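Local atomic coordinates of putative amidohydrolase (Unidentified, PDB entry 3FEQ), a protein that probably hydrolyses dipeptides ending in proline, as a zinc-dependent prolidase of the amidohydrolase superfamily. Residues 70-75 and 325-329; 110-116 and 129-134; 194-198 and 230-234; 204-208 and 234-240; 245-249 and 358-362. All coordinates share one frame; numbering follows the deposited sequence.

Contact 1 of 5, residues 70-75 and 325-329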
# COMPACT_ATOMS: atom_id res chain seq x y z
N ALA C 70 5.79 -1.21 33.22
CA ALA C 70 4.41 -1.30 33.68
C ALA C 70 4.11 -0.29 34.78
O ALA C 70 4.01 -0.64 35.96
CB ALA C 70 4.10 -2.71 34.15
N SER C 71 3.97 0.98 34.39
CA SER C 71 3.79 2.04 35.36
C SER C 71 2.35 2.21 35.82
O SER C 71 2.09 2.96 36.76
CB SER C 71 4.34 3.36 34.82
OG SER C 71 3.54 3.84 33.77
N ASN C 72 1.40 1.54 35.15
CA ASN C 72 0.08 1.31 35.75
C ASN C 72 -0.58 -0.04 35.45
O ASN C 72 -0.33 -0.64 34.41
CB ASN C 72 -0.87 2.48 35.50
CG ASN C 72 -1.58 2.38 34.19
OD1 ASN C 72 -2.69 1.85 34.11
ND2 ASN C 72 -0.96 2.91 33.15
N ALA C 73 -1.46 -0.46 36.36
CA ALA C 73 -1.96 -1.84 36.44
C ALA C 73 -2.84 -2.27 35.26
O ALA C 73 -3.03 -3.46 35.02
CB ALA C 73 -2.71 -2.04 37.75
N ASN C 74 -3.40 -1.31 34.55
CA ASN C 74 -4.08 -1.59 33.29
C ASN C 74 -3.06 -1.59 32.14
O ASN C 74 -2.60 -0.53 31.69
CB ASN C 74 -5.18 -0.54 33.05
CG ASN C 74 -6.15 -0.94 31.96
OD1 ASN C 74 -5.77 -1.56 30.96
ND2 ASN C 74 -7.40 -0.55 32.13
N LEU C 75 -2.71 -2.78 31.66
CA LEU C 75 -1.69 -2.90 30.61
C LEU C 75 -2.17 -2.41 29.26
O LEU C 75 -1.36 -2.04 28.40
CB LEU C 75 -1.19 -4.34 30.49
CG LEU C 75 -0.39 -4.92 31.65
CD1 LEU C 75 -0.04 -6.38 31.38
CD2 LEU C 75 0.86 -4.11 31.95
N LEU C 325 2.58 -4.86 38.89
CA LEU C 325 2.21 -3.77 37.99
C LEU C 325 1.89 -2.52 38.79
O LEU C 325 1.35 -2.61 39.89
CB LEU C 325 0.99 -4.15 37.15
CG LEU C 325 1.00 -5.57 36.58
CD1 LEU C 325 -0.33 -5.86 35.91
CD2 LEU C 325 2.19 -5.83 35.64
N GLY C 326 2.23 -1.37 38.22
CA GLY C 326 1.82 -0.09 38.77
C GLY C 326 2.35 0.16 40.17
O GLY C 326 3.50 -0.16 40.47
N GLU C 327 1.51 0.71 41.03
CA GLU C 327 1.96 1.11 42.35
C GLU C 327 2.17 -0.10 43.25
O GLU C 327 2.90 -0.03 44.24
CB GLU C 327 0.98 2.09 42.98
CG GLU C 327 -0.44 1.90 42.52
CD GLU C 327 -0.75 2.61 41.21
OE1 GLU C 327 -0.98 1.91 40.20
OE2 GLU C 327 -0.76 3.86 41.19
N MET C 328 1.59 -1.23 42.86
CA MET C 328 1.87 -2.51 43.51
C MET C 328 3.33 -2.95 43.34
O MET C 328 3.72 -4.04 43.76
CB MET C 328 0.93 -3.58 42.98
CG MET C 328 -0.52 -3.38 43.40
SD MET C 328 -1.60 -4.54 42.54
CE MET C 328 -1.86 -3.69 40.99
N HIS C 329 4.15 -2.08 42.76
CA HIS C 329 5.56 -2.39 42.58
C HIS C 329 6.30 -2.48 43.88
O HIS C 329 7.33 -3.16 43.98
CB HIS C 329 6.24 -1.42 41.63
CG HIS C 329 6.54 -2.01 40.30
ND1 HIS C 329 5.96 -1.57 39.14
CD2 HIS C 329 7.28 -3.10 39.96
CE1 HIS C 329 6.36 -2.32 38.13
NE2 HIS C 329 7.16 -3.26 38.60
O HOH W 1 -2.61 1.41 37.88

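Contact 2 of 5, residues 110-116 and 129-134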
# COMPACT_ATOMS: atom_id res chain seq x y z
N GLY C 110 8.51 -5.15 27.36
CA GLY C 110 8.46 -3.74 27.71
C GLY C 110 9.82 -3.11 27.49
O GLY C 110 9.99 -2.30 26.58
N ALA C 111 10.79 -3.49 28.32
CA ALA C 111 12.08 -2.82 28.30
C ALA C 111 12.88 -3.30 27.13
O ALA C 111 12.87 -4.49 26.79
CB ALA C 111 12.83 -3.07 29.57
N ASP C 112 13.59 -2.36 26.52
CA ASP C 112 14.41 -2.61 25.35
C ASP C 112 15.91 -2.42 25.64
O ASP C 112 16.32 -2.17 26.78
CB ASP C 112 13.98 -1.66 24.23
CG ASP C 112 14.12 -0.18 24.63
OD1 ASP C 112 14.46 0.12 25.80
OD2 ASP C 112 13.90 0.70 23.76
N TRP C 113 16.70 -2.47 24.58
CA TRP C 113 18.13 -2.34 24.68
C TRP C 113 18.51 -0.94 25.15
O TRP C 113 19.45 -0.80 25.93
CB TRP C 113 18.74 -2.67 23.32
CG TRP C 113 20.19 -2.40 23.14
CD1 TRP C 113 21.21 -3.26 23.35
CD2 TRP C 113 20.78 -1.20 22.61
NE1 TRP C 113 22.41 -2.67 23.02
CE2 TRP C 113 22.17 -1.40 22.57
CE3 TRP C 113 20.26 0.04 22.20
CZ2 TRP C 113 23.06 -0.42 22.13
CZ3 TRP C 113 21.14 1.02 21.76
CH2 TRP C 113 22.52 0.78 21.73
N SER C 114 17.75 0.07 24.74
CA SER C 114 18.02 1.46 25.18
C SER C 114 18.02 1.62 26.70
O SER C 114 18.85 2.34 27.25
CB SER C 114 17.04 2.48 24.57
OG SER C 114 16.22 1.91 23.58
N LEU C 115 17.06 0.97 27.37
CA LEU C 115 16.96 1.08 28.82
C LEU C 115 18.13 0.38 29.49
O LEU C 115 18.70 0.88 30.45
CB LEU C 115 15.65 0.49 29.31
CG LEU C 115 14.77 1.42 30.14
CD1 LEU C 115 13.77 0.62 30.94
CD2 LEU C 115 15.59 2.28 31.05
N MET C 116 18.49 -0.78 28.96
CA MET C 116 19.63 -1.51 29.43
C MET C 116 20.88 -0.65 29.36
O MET C 116 21.64 -0.59 30.32
CB MET C 116 19.80 -2.75 28.56
CG MET C 116 21.04 -3.54 28.79
SD MET C 116 21.08 -4.81 27.55
CE MET C 116 21.83 -6.18 28.45
N ILE C 129 19.55 -4.64 33.35
CA ILE C 129 18.36 -5.18 32.70
C ILE C 129 18.74 -6.26 31.67
O ILE C 129 19.68 -6.08 30.88
CB ILE C 129 17.53 -4.06 32.05
CG1 ILE C 129 17.19 -2.98 33.08
CG2 ILE C 129 16.23 -4.61 31.51
CD1 ILE C 129 16.68 -1.67 32.47
N PHE C 130 18.04 -7.39 31.73
CA PHE C 130 18.05 -8.36 30.65
C PHE C 130 16.76 -8.27 29.86
O PHE C 130 15.79 -8.97 30.17
CB PHE C 130 18.25 -9.77 31.19
CG PHE C 130 19.60 -9.99 31.82
CD1 PHE C 130 19.76 -9.91 33.20
CD2 PHE C 130 20.70 -10.26 31.04
CE1 PHE C 130 20.99 -10.09 33.78
CE2 PHE C 130 21.95 -10.45 31.62
CZ PHE C 130 22.09 -10.36 32.99
N PRO C 131 16.75 -7.43 28.81
CA PRO C 131 15.51 -7.08 28.15
C PRO C 131 15.00 -8.19 27.23
O PRO C 131 15.79 -8.92 26.62
CB PRO C 131 15.90 -5.85 27.33
CG PRO C 131 17.31 -6.08 26.98
CD PRO C 131 17.91 -6.84 28.13
N SER C 132 13.68 -8.34 27.19
CA SER C 132 13.04 -9.25 26.27
C SER C 132 12.64 -8.52 24.98
O SER C 132 12.37 -9.14 23.95
CB SER C 132 11.82 -9.92 26.93
OG SER C 132 12.22 -10.83 27.96
N GLY C 133 12.69 -7.18 25.04
CA GLY C 133 12.07 -6.36 24.02
C GLY C 133 10.58 -6.43 24.24
O GLY C 133 10.09 -5.97 25.26
N LYS C 134 9.85 -7.03 23.31
CA LYS C 134 8.42 -7.16 23.47
C LYS C 134 7.98 -8.60 23.46
O LYS C 134 8.46 -9.40 22.66
CB LYS C 134 7.68 -6.40 22.39
CG LYS C 134 8.27 -5.08 22.07
CD LYS C 134 7.20 -4.13 21.57
CE LYS C 134 6.78 -3.15 22.66
NZ LYS C 134 7.90 -2.31 23.16
O HOH W 2 21.80 -3.31 32.09

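Contact 3 of 5, residues 194-198 and 230-234. With ZN (zinc ion), chain V.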
# COMPACT_ATOMS: atom_id res chain seq x y z
N SER C 194 -0.22 -19.35 26.69
CA SER C 194 -1.40 -19.67 27.46
C SER C 194 -2.24 -18.40 27.67
O SER C 194 -1.74 -17.27 27.55
CB SER C 194 -0.96 -20.26 28.82
OG SER C 194 -2.05 -20.54 29.68
N GLY C 195 -3.52 -18.59 27.98
CA GLY C 195 -4.36 -17.52 28.54
C GLY C 195 -3.76 -16.97 29.81
O GLY C 195 -2.86 -17.57 30.38
N GLY C 196 -4.24 -15.81 30.25
CA GLY C 196 -3.68 -15.20 31.45
C GLY C 196 -4.69 -14.53 32.35
O GLY C 196 -5.83 -14.97 32.46
N VAL C 197 -4.25 -13.47 33.03
CA VAL C 197 -5.09 -12.76 33.98
C VAL C 197 -5.35 -11.30 33.54
O VAL C 197 -6.49 -10.82 33.59
CB VAL C 197 -4.48 -12.80 35.40
CG1 VAL C 197 -5.27 -11.92 36.36
CG2 VAL C 197 -4.39 -14.24 35.91
N ALA C 198 -4.31 -10.64 33.04
CA ALA C 198 -4.33 -9.19 32.77
C ALA C 198 -4.77 -8.81 31.35
O ALA C 198 -4.72 -7.64 30.97
CB ALA C 198 -2.97 -8.58 33.09
N ALA C 230 8.46 -18.43 28.64
CA ALA C 230 7.11 -18.68 28.16
C ALA C 230 6.06 -18.65 29.26
O ALA C 230 6.19 -19.31 30.28
CB ALA C 230 7.05 -20.01 27.42
N HIS C 231 5.02 -17.87 29.03
CA HIS C 231 4.00 -17.65 30.03
C HIS C 231 2.97 -18.77 29.87
O HIS C 231 2.44 -18.98 28.78
CB HIS C 231 3.38 -16.27 29.83
CG HIS C 231 2.03 -16.10 30.45
ND1 HIS C 231 1.81 -15.29 31.55
CD2 HIS C 231 0.82 -16.56 30.07
CE1 HIS C 231 0.53 -15.30 31.85
NE2 HIS C 231 -0.10 -16.07 30.97
N ALA C 232 2.72 -19.51 30.95
CA ALA C 232 1.82 -20.67 30.89
C ALA C 232 1.31 -21.00 32.27
O ALA C 232 2.07 -20.95 33.23
CB ALA C 232 2.53 -21.89 30.27
N TYR C 233 0.03 -21.32 32.38
CA TYR C 233 -0.55 -21.67 33.66
C TYR C 233 -0.73 -23.16 33.84
O TYR C 233 -0.15 -23.74 34.75
CB TYR C 233 -1.86 -20.94 33.90
CG TYR C 233 -1.67 -19.51 34.35
CD1 TYR C 233 -1.04 -19.21 35.55
CD2 TYR C 233 -2.09 -18.45 33.56
CE1 TYR C 233 -0.84 -17.89 35.95
CE2 TYR C 233 -1.90 -17.15 33.96
CZ TYR C 233 -1.28 -16.87 35.14
OH TYR C 233 -1.11 -15.55 35.52
N THR C 234 -1.52 -23.79 32.97
CA THR C 234 -1.95 -25.18 33.17
C THR C 234 -0.89 -26.21 32.73
O THR C 234 -0.01 -25.90 31.92
CB THR C 234 -3.24 -25.47 32.40
OG1 THR C 234 -2.98 -25.44 30.99
CG2 THR C 234 -4.31 -24.44 32.74
ZN ZN V . 3.02 -13.43 32.11

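Contact 4 of 5, residues 204-208 and 234-240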
# COMPACT_ATOMS: atom_id res chain seq x y z
N ILE C 204 -7.94 -18.39 31.11
CA ILE C 204 -6.65 -18.96 31.51
C ILE C 204 -6.46 -20.44 31.12
O ILE C 204 -5.33 -20.89 30.87
CB ILE C 204 -6.38 -18.70 33.02
CG1 ILE C 204 -5.72 -19.92 33.67
CG2 ILE C 204 -7.68 -18.35 33.74
CD1 ILE C 204 -5.69 -19.86 35.15
N ALA C 205 -7.56 -21.17 30.98
CA ALA C 205 -7.51 -22.60 30.69
C ALA C 205 -6.91 -22.98 29.33
O ALA C 205 -6.39 -24.09 29.18
CB ALA C 205 -8.90 -23.24 30.84
N ASN C 206 -6.97 -22.09 28.35
CA ASN C 206 -6.56 -22.50 27.01
C ASN C 206 -5.22 -22.01 26.48
O ASN C 206 -4.64 -21.05 27.00
CB ASN C 206 -7.68 -22.34 25.97
CG ASN C 206 -8.23 -20.94 25.92
OD1 ASN C 206 -9.32 -20.67 26.43
ND2 ASN C 206 -7.50 -20.04 25.26
N THR C 207 -4.73 -22.70 25.46
CA THR C 207 -3.34 -22.63 25.04
C THR C 207 -3.22 -21.62 23.92
O THR C 207 -4.21 -21.26 23.30
CB THR C 207 -2.89 -23.98 24.50
OG1 THR C 207 -3.63 -24.29 23.30
CG2 THR C 207 -3.13 -25.07 25.55
N GLN C 208 -2.00 -21.17 23.65
CA GLN C 208 -1.79 -20.13 22.67
C GLN C 208 -0.58 -20.44 21.82
O GLN C 208 0.43 -20.91 22.33
CB GLN C 208 -1.64 -18.76 23.36
CG GLN C 208 -2.98 -18.12 23.76
CD GLN C 208 -2.81 -16.81 24.53
OE1 GLN C 208 -1.75 -16.18 24.48
NE2 GLN C 208 -3.85 -16.41 25.25
N THR C 234 -1.52 -23.79 32.97
CA THR C 234 -1.95 -25.18 33.17
C THR C 234 -0.89 -26.21 32.73
O THR C 234 -0.01 -25.90 31.92
CB THR C 234 -3.24 -25.47 32.40
OG1 THR C 234 -2.98 -25.44 30.99
CG2 THR C 234 -4.31 -24.44 32.74
N GLY C 235 -1.01 -27.44 33.24
CA GLY C 235 -0.06 -28.51 32.92
C GLY C 235 -0.04 -28.82 31.44
O GLY C 235 0.99 -29.17 30.87
N ARG C 236 -1.20 -28.64 30.81
CA ARG C 236 -1.39 -28.85 29.38
C ARG C 236 -0.58 -27.85 28.57
O ARG C 236 0.21 -28.24 27.70
CB ARG C 236 -2.87 -28.70 29.03
CG ARG C 236 -3.21 -28.95 27.56
CD ARG C 236 -4.71 -28.82 27.29
NE ARG C 236 -4.97 -28.20 26.00
CZ ARG C 236 -6.07 -27.49 25.72
NH1 ARG C 236 -6.24 -26.96 24.51
NH2 ARG C 236 -7.01 -27.33 26.64
N ALA C 237 -0.80 -26.57 28.87
CA ALA C 237 -0.08 -25.47 28.23
C ALA C 237 1.42 -25.52 28.53
O ALA C 237 2.24 -25.18 27.68
CB ALA C 237 -0.65 -24.14 28.68
N ILE C 238 1.78 -25.96 29.73
CA ILE C 238 3.17 -26.07 30.11
C ILE C 238 3.87 -27.18 29.35
O ILE C 238 4.94 -26.99 28.79
CB ILE C 238 3.34 -26.31 31.60
CG1 ILE C 238 3.04 -25.02 32.37
CG2 ILE C 238 4.76 -26.79 31.89
CD1 ILE C 238 2.79 -25.20 33.85
N ALA C 239 3.24 -28.36 29.35
CA ALA C 239 3.89 -29.53 28.80
C ALA C 239 4.31 -29.27 27.37
O ALA C 239 5.49 -29.37 27.04
CB ALA C 239 2.98 -30.75 28.89
N ARG C 240 3.36 -28.82 26.54
CA ARG C 240 3.63 -28.64 25.12
C ARG C 240 4.72 -27.59 24.85
O ARG C 240 5.58 -27.80 23.99
CB ARG C 240 2.34 -28.32 24.35
CG ARG C 240 1.57 -27.14 24.86
CD ARG C 240 0.28 -26.99 24.12
NE ARG C 240 0.17 -25.66 23.56
CZ ARG C 240 0.17 -25.39 22.26
NH1 ARG C 240 0.07 -24.14 21.85
NH2 ARG C 240 0.26 -26.38 21.37

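Contact 5 of 5, residues 245-249 and 358-362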
# COMPACT_ATOMS: atom_id res chain seq x y z
N GLY C 245 10.55 -26.96 23.43
CA GLY C 245 11.92 -26.60 23.79
C GLY C 245 12.11 -25.26 24.48
O GLY C 245 13.21 -24.71 24.44
N VAL C 246 11.07 -24.74 25.12
CA VAL C 246 11.23 -23.50 25.88
C VAL C 246 11.97 -23.79 27.17
O VAL C 246 11.82 -24.86 27.74
CB VAL C 246 9.89 -22.81 26.17
CG1 VAL C 246 9.03 -22.79 24.92
CG2 VAL C 246 9.17 -23.49 27.32
N ARG C 247 12.83 -22.87 27.58
CA ARG C 247 13.76 -23.14 28.66
C ARG C 247 13.20 -22.76 30.03
O ARG C 247 13.42 -23.47 31.01
CB ARG C 247 15.08 -22.41 28.40
CG ARG C 247 16.19 -22.75 29.39
CD ARG C 247 17.54 -22.30 28.88
NE ARG C 247 18.52 -22.24 29.96
CZ ARG C 247 18.76 -21.16 30.68
NH1 ARG C 247 18.09 -20.04 30.44
NH2 ARG C 247 19.66 -21.20 31.65
N THR C 248 12.50 -21.64 30.12
CA THR C 248 11.90 -21.25 31.38
C THR C 248 10.41 -21.02 31.22
O THR C 248 9.94 -20.59 30.17
CB THR C 248 12.57 -20.01 32.01
OG1 THR C 248 11.92 -18.82 31.55
CG2 THR C 248 14.04 -19.94 31.66
N ILE C 249 9.67 -21.33 32.27
CA ILE C 249 8.22 -21.23 32.26
C ILE C 249 7.86 -20.21 33.31
O ILE C 249 8.40 -20.24 34.41
CB ILE C 249 7.58 -22.56 32.66
CG1 ILE C 249 7.80 -23.59 31.55
CG2 ILE C 249 6.11 -22.38 32.97
CD1 ILE C 249 6.99 -23.34 30.29
N GLU C 358 21.81 -18.65 36.91
CA GLU C 358 21.78 -19.74 35.94
C GLU C 358 20.73 -19.50 34.87
O GLU C 358 20.95 -19.78 33.69
CB GLU C 358 21.51 -21.07 36.65
CG GLU C 358 21.80 -22.30 35.80
CD GLU C 358 21.48 -23.60 36.53
OE1 GLU C 358 21.50 -23.62 37.78
OE2 GLU C 358 21.22 -24.61 35.84
N ILE C 359 19.56 -19.02 35.29
CA ILE C 359 18.49 -18.69 34.38
C ILE C 359 18.95 -17.66 33.35
O ILE C 359 18.82 -17.89 32.13
CB ILE C 359 17.26 -18.19 35.13
CG1 ILE C 359 16.54 -19.36 35.80
CG2 ILE C 359 16.32 -17.40 34.22
CD1 ILE C 359 15.40 -18.95 36.67
N VAL C 360 19.55 -16.56 33.82
CA VAL C 360 20.09 -15.56 32.92
C VAL C 360 21.45 -15.90 32.31
O VAL C 360 22.08 -15.01 31.73
CB VAL C 360 20.11 -14.13 33.54
CG1 VAL C 360 18.71 -13.70 33.95
CG2 VAL C 360 21.06 -14.04 34.72
N ASN C 361 21.85 -17.19 32.38
CA ASN C 361 23.13 -17.70 31.81
C ASN C 361 24.38 -17.01 32.33
O ASN C 361 25.35 -16.87 31.59
CB ASN C 361 23.15 -17.65 30.28
CG ASN C 361 22.26 -18.67 29.63
OD1 ASN C 361 22.47 -19.87 29.79
ND2 ASN C 361 21.29 -18.21 28.85
N MET C 362 24.34 -16.55 33.57
CA MET C 362 25.47 -15.83 34.13
C MET C 362 26.05 -16.62 35.30
O MET C 362 26.50 -16.03 36.29
CB MET C 362 25.04 -14.43 34.58
CG MET C 362 24.84 -13.43 33.46
SD MET C 362 26.37 -12.89 32.66
CE MET C 362 26.26 -11.10 32.80

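Contact 1 of 5, residues 70-75 and 325-329
G326, without a side chain, lets its backbone come close to that of N72, whose side chain turns away: the two CA atoms, G326 CA and N72 CA, lie 3.8 Å apart. G326 N reaches A70 O at 3.0 Å in a fairly straight bond (157°), coming in tilted from the plane of that carbonyl. The same oxygen is met by the rim of the H329 imidazole, H329 CE1 approaching A70 O in the ring plane at 3.6 Å. A weak bond from H329 ND1 back to G326 O steadies that ring.

Next to the glycine in the chain, L325 does the apolar work. Its CG stands anti to the carbonyl carbon (chi1 -42°), which sends one methyl, L325 CD2, to A70 CB at 4.0 Å and the other, CD1, alongside A73 O. M328 bends at its last torsion so that M328 CE comes to rest on A73 CB at 3.7 Å. N72 OD1 closes an Asx turn onto N74 N, just before N74 caps helix 75-79.

The two loops follow the zinc ligands H65 and H67 on one side and D323 on the other. One direct backbone bond thus joins them, with methyl groups packed around it, while A73 N turns to a water, which accepts its hydrogen bond and donates one to E327 OE1; the carboxylate meets the facing loop through that water.

Contact 2 of 5, residues 110-116 and 129-134
I129 and P131 make the dense part of this contact, wedged against the start of helix 113-120. The I129 side chain spreads its branches: I129 CG2 faces A111 CB at 4.2 Å, while I129 CD1 touches L115 CB at 4.0 Å. M116 sends CG away from its backbone N (chi1 173°); M116 CE comes against I129 O, and the side chain crosses P131 at about a right angle, M116 SD 3.8 Å from P131 CD. At another corner of the ring, P131 CB sits 3.4 Å from A111 O. Nearby, G110 N donates to G133 O at 2.8 Å, and G133 N returns a weak bond to A111 O.

A water at the rim of the I129-M116 packing joins M116 O to I129 N. The opposite end is sparsely contacted, K134 NZ staying 4.0 Å from G110 O. On the outer, partly exposed side, D112 caps the helix, OD1 receiving L115 N and OD2 the hydroxyl of S114; it packs on I84 of a second subunit, and W113 on R148 of a third.

Side-chain packing here is almost wholly apolar, the direct hydrogen bonds across are backbone ones, one good and one weak, and the polar cap of D112 is spent on its own helix.

Contact 3 of 5, residues 194-198 and 230-234
One of the two zinc ions is held here by H231, whose ND1 binds the metal at 2.3 Å while the other ring nitrogen, NE2, points across to the loop 194-198. H231 NE2 donates to G195 O at 3.2 Å (151°). The oxygen lies in the imidazole plane, yet the donor stands above the plane of the carbonyl, off its lone pairs. One lone pair is taken instead by S194 OG, which donates to G195 O in the carbonyl plane at 3.2 Å, so two hydrogens grip that oxygen. The carbonyl is a second-shell group: it fixes the rotation of the ring and would tend to polarise it toward the metal, where H251 is the other protein ligand.

The setting is the metal end of the TIM-barrel-like amidohydrolase fold: strand 228-234 pairs in parallel with strand 189-192, and the loop leaving the latter runs along the edges of the H231 and Y233 rings. S194 carries its hydroxyl anti to the backbone N (chi1 177°), where it also receives a weak bond from Y233 N, with S194 CB lying 3.5 Å from A232 CA. The tyrosine offers the loop its rim: Y233 CE2 lies 3.6 Å from G196 CA, nearly in the ring plane, and Y233 CD2 is 3.4 Å from G195 O. Farther out, V197 crosses the phenol at about a right angle, V197 CG2 being 3.6 Å from Y233 OH, a hydroxyl bonded to that of Y277.

Contact 4 of 5, residues 204-208 and 234-240
T207 pushes its side chain between two arginines of helix 235-243, and can be followed atom by atom. T207 CB comes first, 3.6 Å from R240 NE. From there the hydroxyl and the methyl part ways. With chi1 at 65°, T207 OG1 lies between the backbone N and the carbonyl carbon and rides over one face of the R240 guanidinium, 3.7 Å above its plane and toward the rim. T207 CG2, at the far tip, lies over a face of the R236 guanidinium, 3.7 Å from R236 NE, and also reaches A237 CB at 4.1 Å. The R236 and T207 side chains cross at about a right angle, and R236 NH2 bonds N225 of a neighbouring subunit. At its edge R240 offers NH1 to Q208 O, but that bond is weak and the position of NH1 uncertain.

At the start of the helix, T234 CG2 lies 4.1 Å from both I204 O and A205 O, and T234 OG1 takes A237 N at 3.2 Å in a nearly straight bond (169°), the N-cap of the helix.

A helix capped right where its strand ends, with the long loop after strand 189-192 laid along its first turns, fits the alternating strand-helix layout of the TIM-barrel amidohydrolase fold.

Contact 5 of 5, residues 245-249 and 358-362
R247 puts its guanidinium edge-on to the last carbonyls of helix 354-359. With chi1 at -173° and the chain extended from CG to NE, the charged end carries straight across from the residue just before strand 248-254. R247 NH1 donates to I359 O at 2.8 Å in an almost linear bond (170°), NH1 lying in the carbonyl plane, on a lone pair of I359 O. R247 NH2 reaches E358 O, also at 2.8 Å, more bent at the hydrogen and tilted from that carbonyl's plane. R247 NH2 adds a weak second bond to I359 O at 3.4 Å. E358 O and I359 O both lie in the guanidinium plane, so both amino groups work in that plane.

E358 O is doubly supplied: N361 N bonds it too, at 3.0 Å, arriving from the opposite face to R247 NH2. N361, at positive phi, is the C' residue of the Schellman motif that closes the helix, so the arginine serves carbonyls at a helix terminus, where a positive charge would suit the helix dipole. N361 OD1 hangs over one face of the guanidinium, 3.6 Å from R247 NH2, without a hydrogen bond. Y227 meets the arginine in a cation-pi contact. The hydroxyl of T248 bonds E250, while its methyl, T248 CG2, faces I359 CG2 at 4.3 Å.

All this happens at the start of strand 248-254, which runs between strands 228-234 and 269-271; F269, on the latter, packs on R247, E358 and I359, against helix 354-359 as well as the arginine.

Contacts 1, 2 and 3 are buried, though contact 2 meets neighbouring subunits on its helix side; contacts 4 and 5 are only partly buried. Contacts 3 and 4 lie closest, their centres about 7 Å apart: they share T234, and the loop between strand 189-192 and helix 211-223 supplies a segment to both, near the metal in one and at a subunit boundary in the other. Contacts 3 and 5 reach neighbouring strands 228-234 and 248-254 of one sheet, with a probable hydrogen bond from A230 N to T248 O. F130 of contact 2 packs on V360 and M362 of contact 5. Chemistry follows place: methyls and backbone bonds in 1 and 2, a zinc ligand in 3, arginines in 4 and 5.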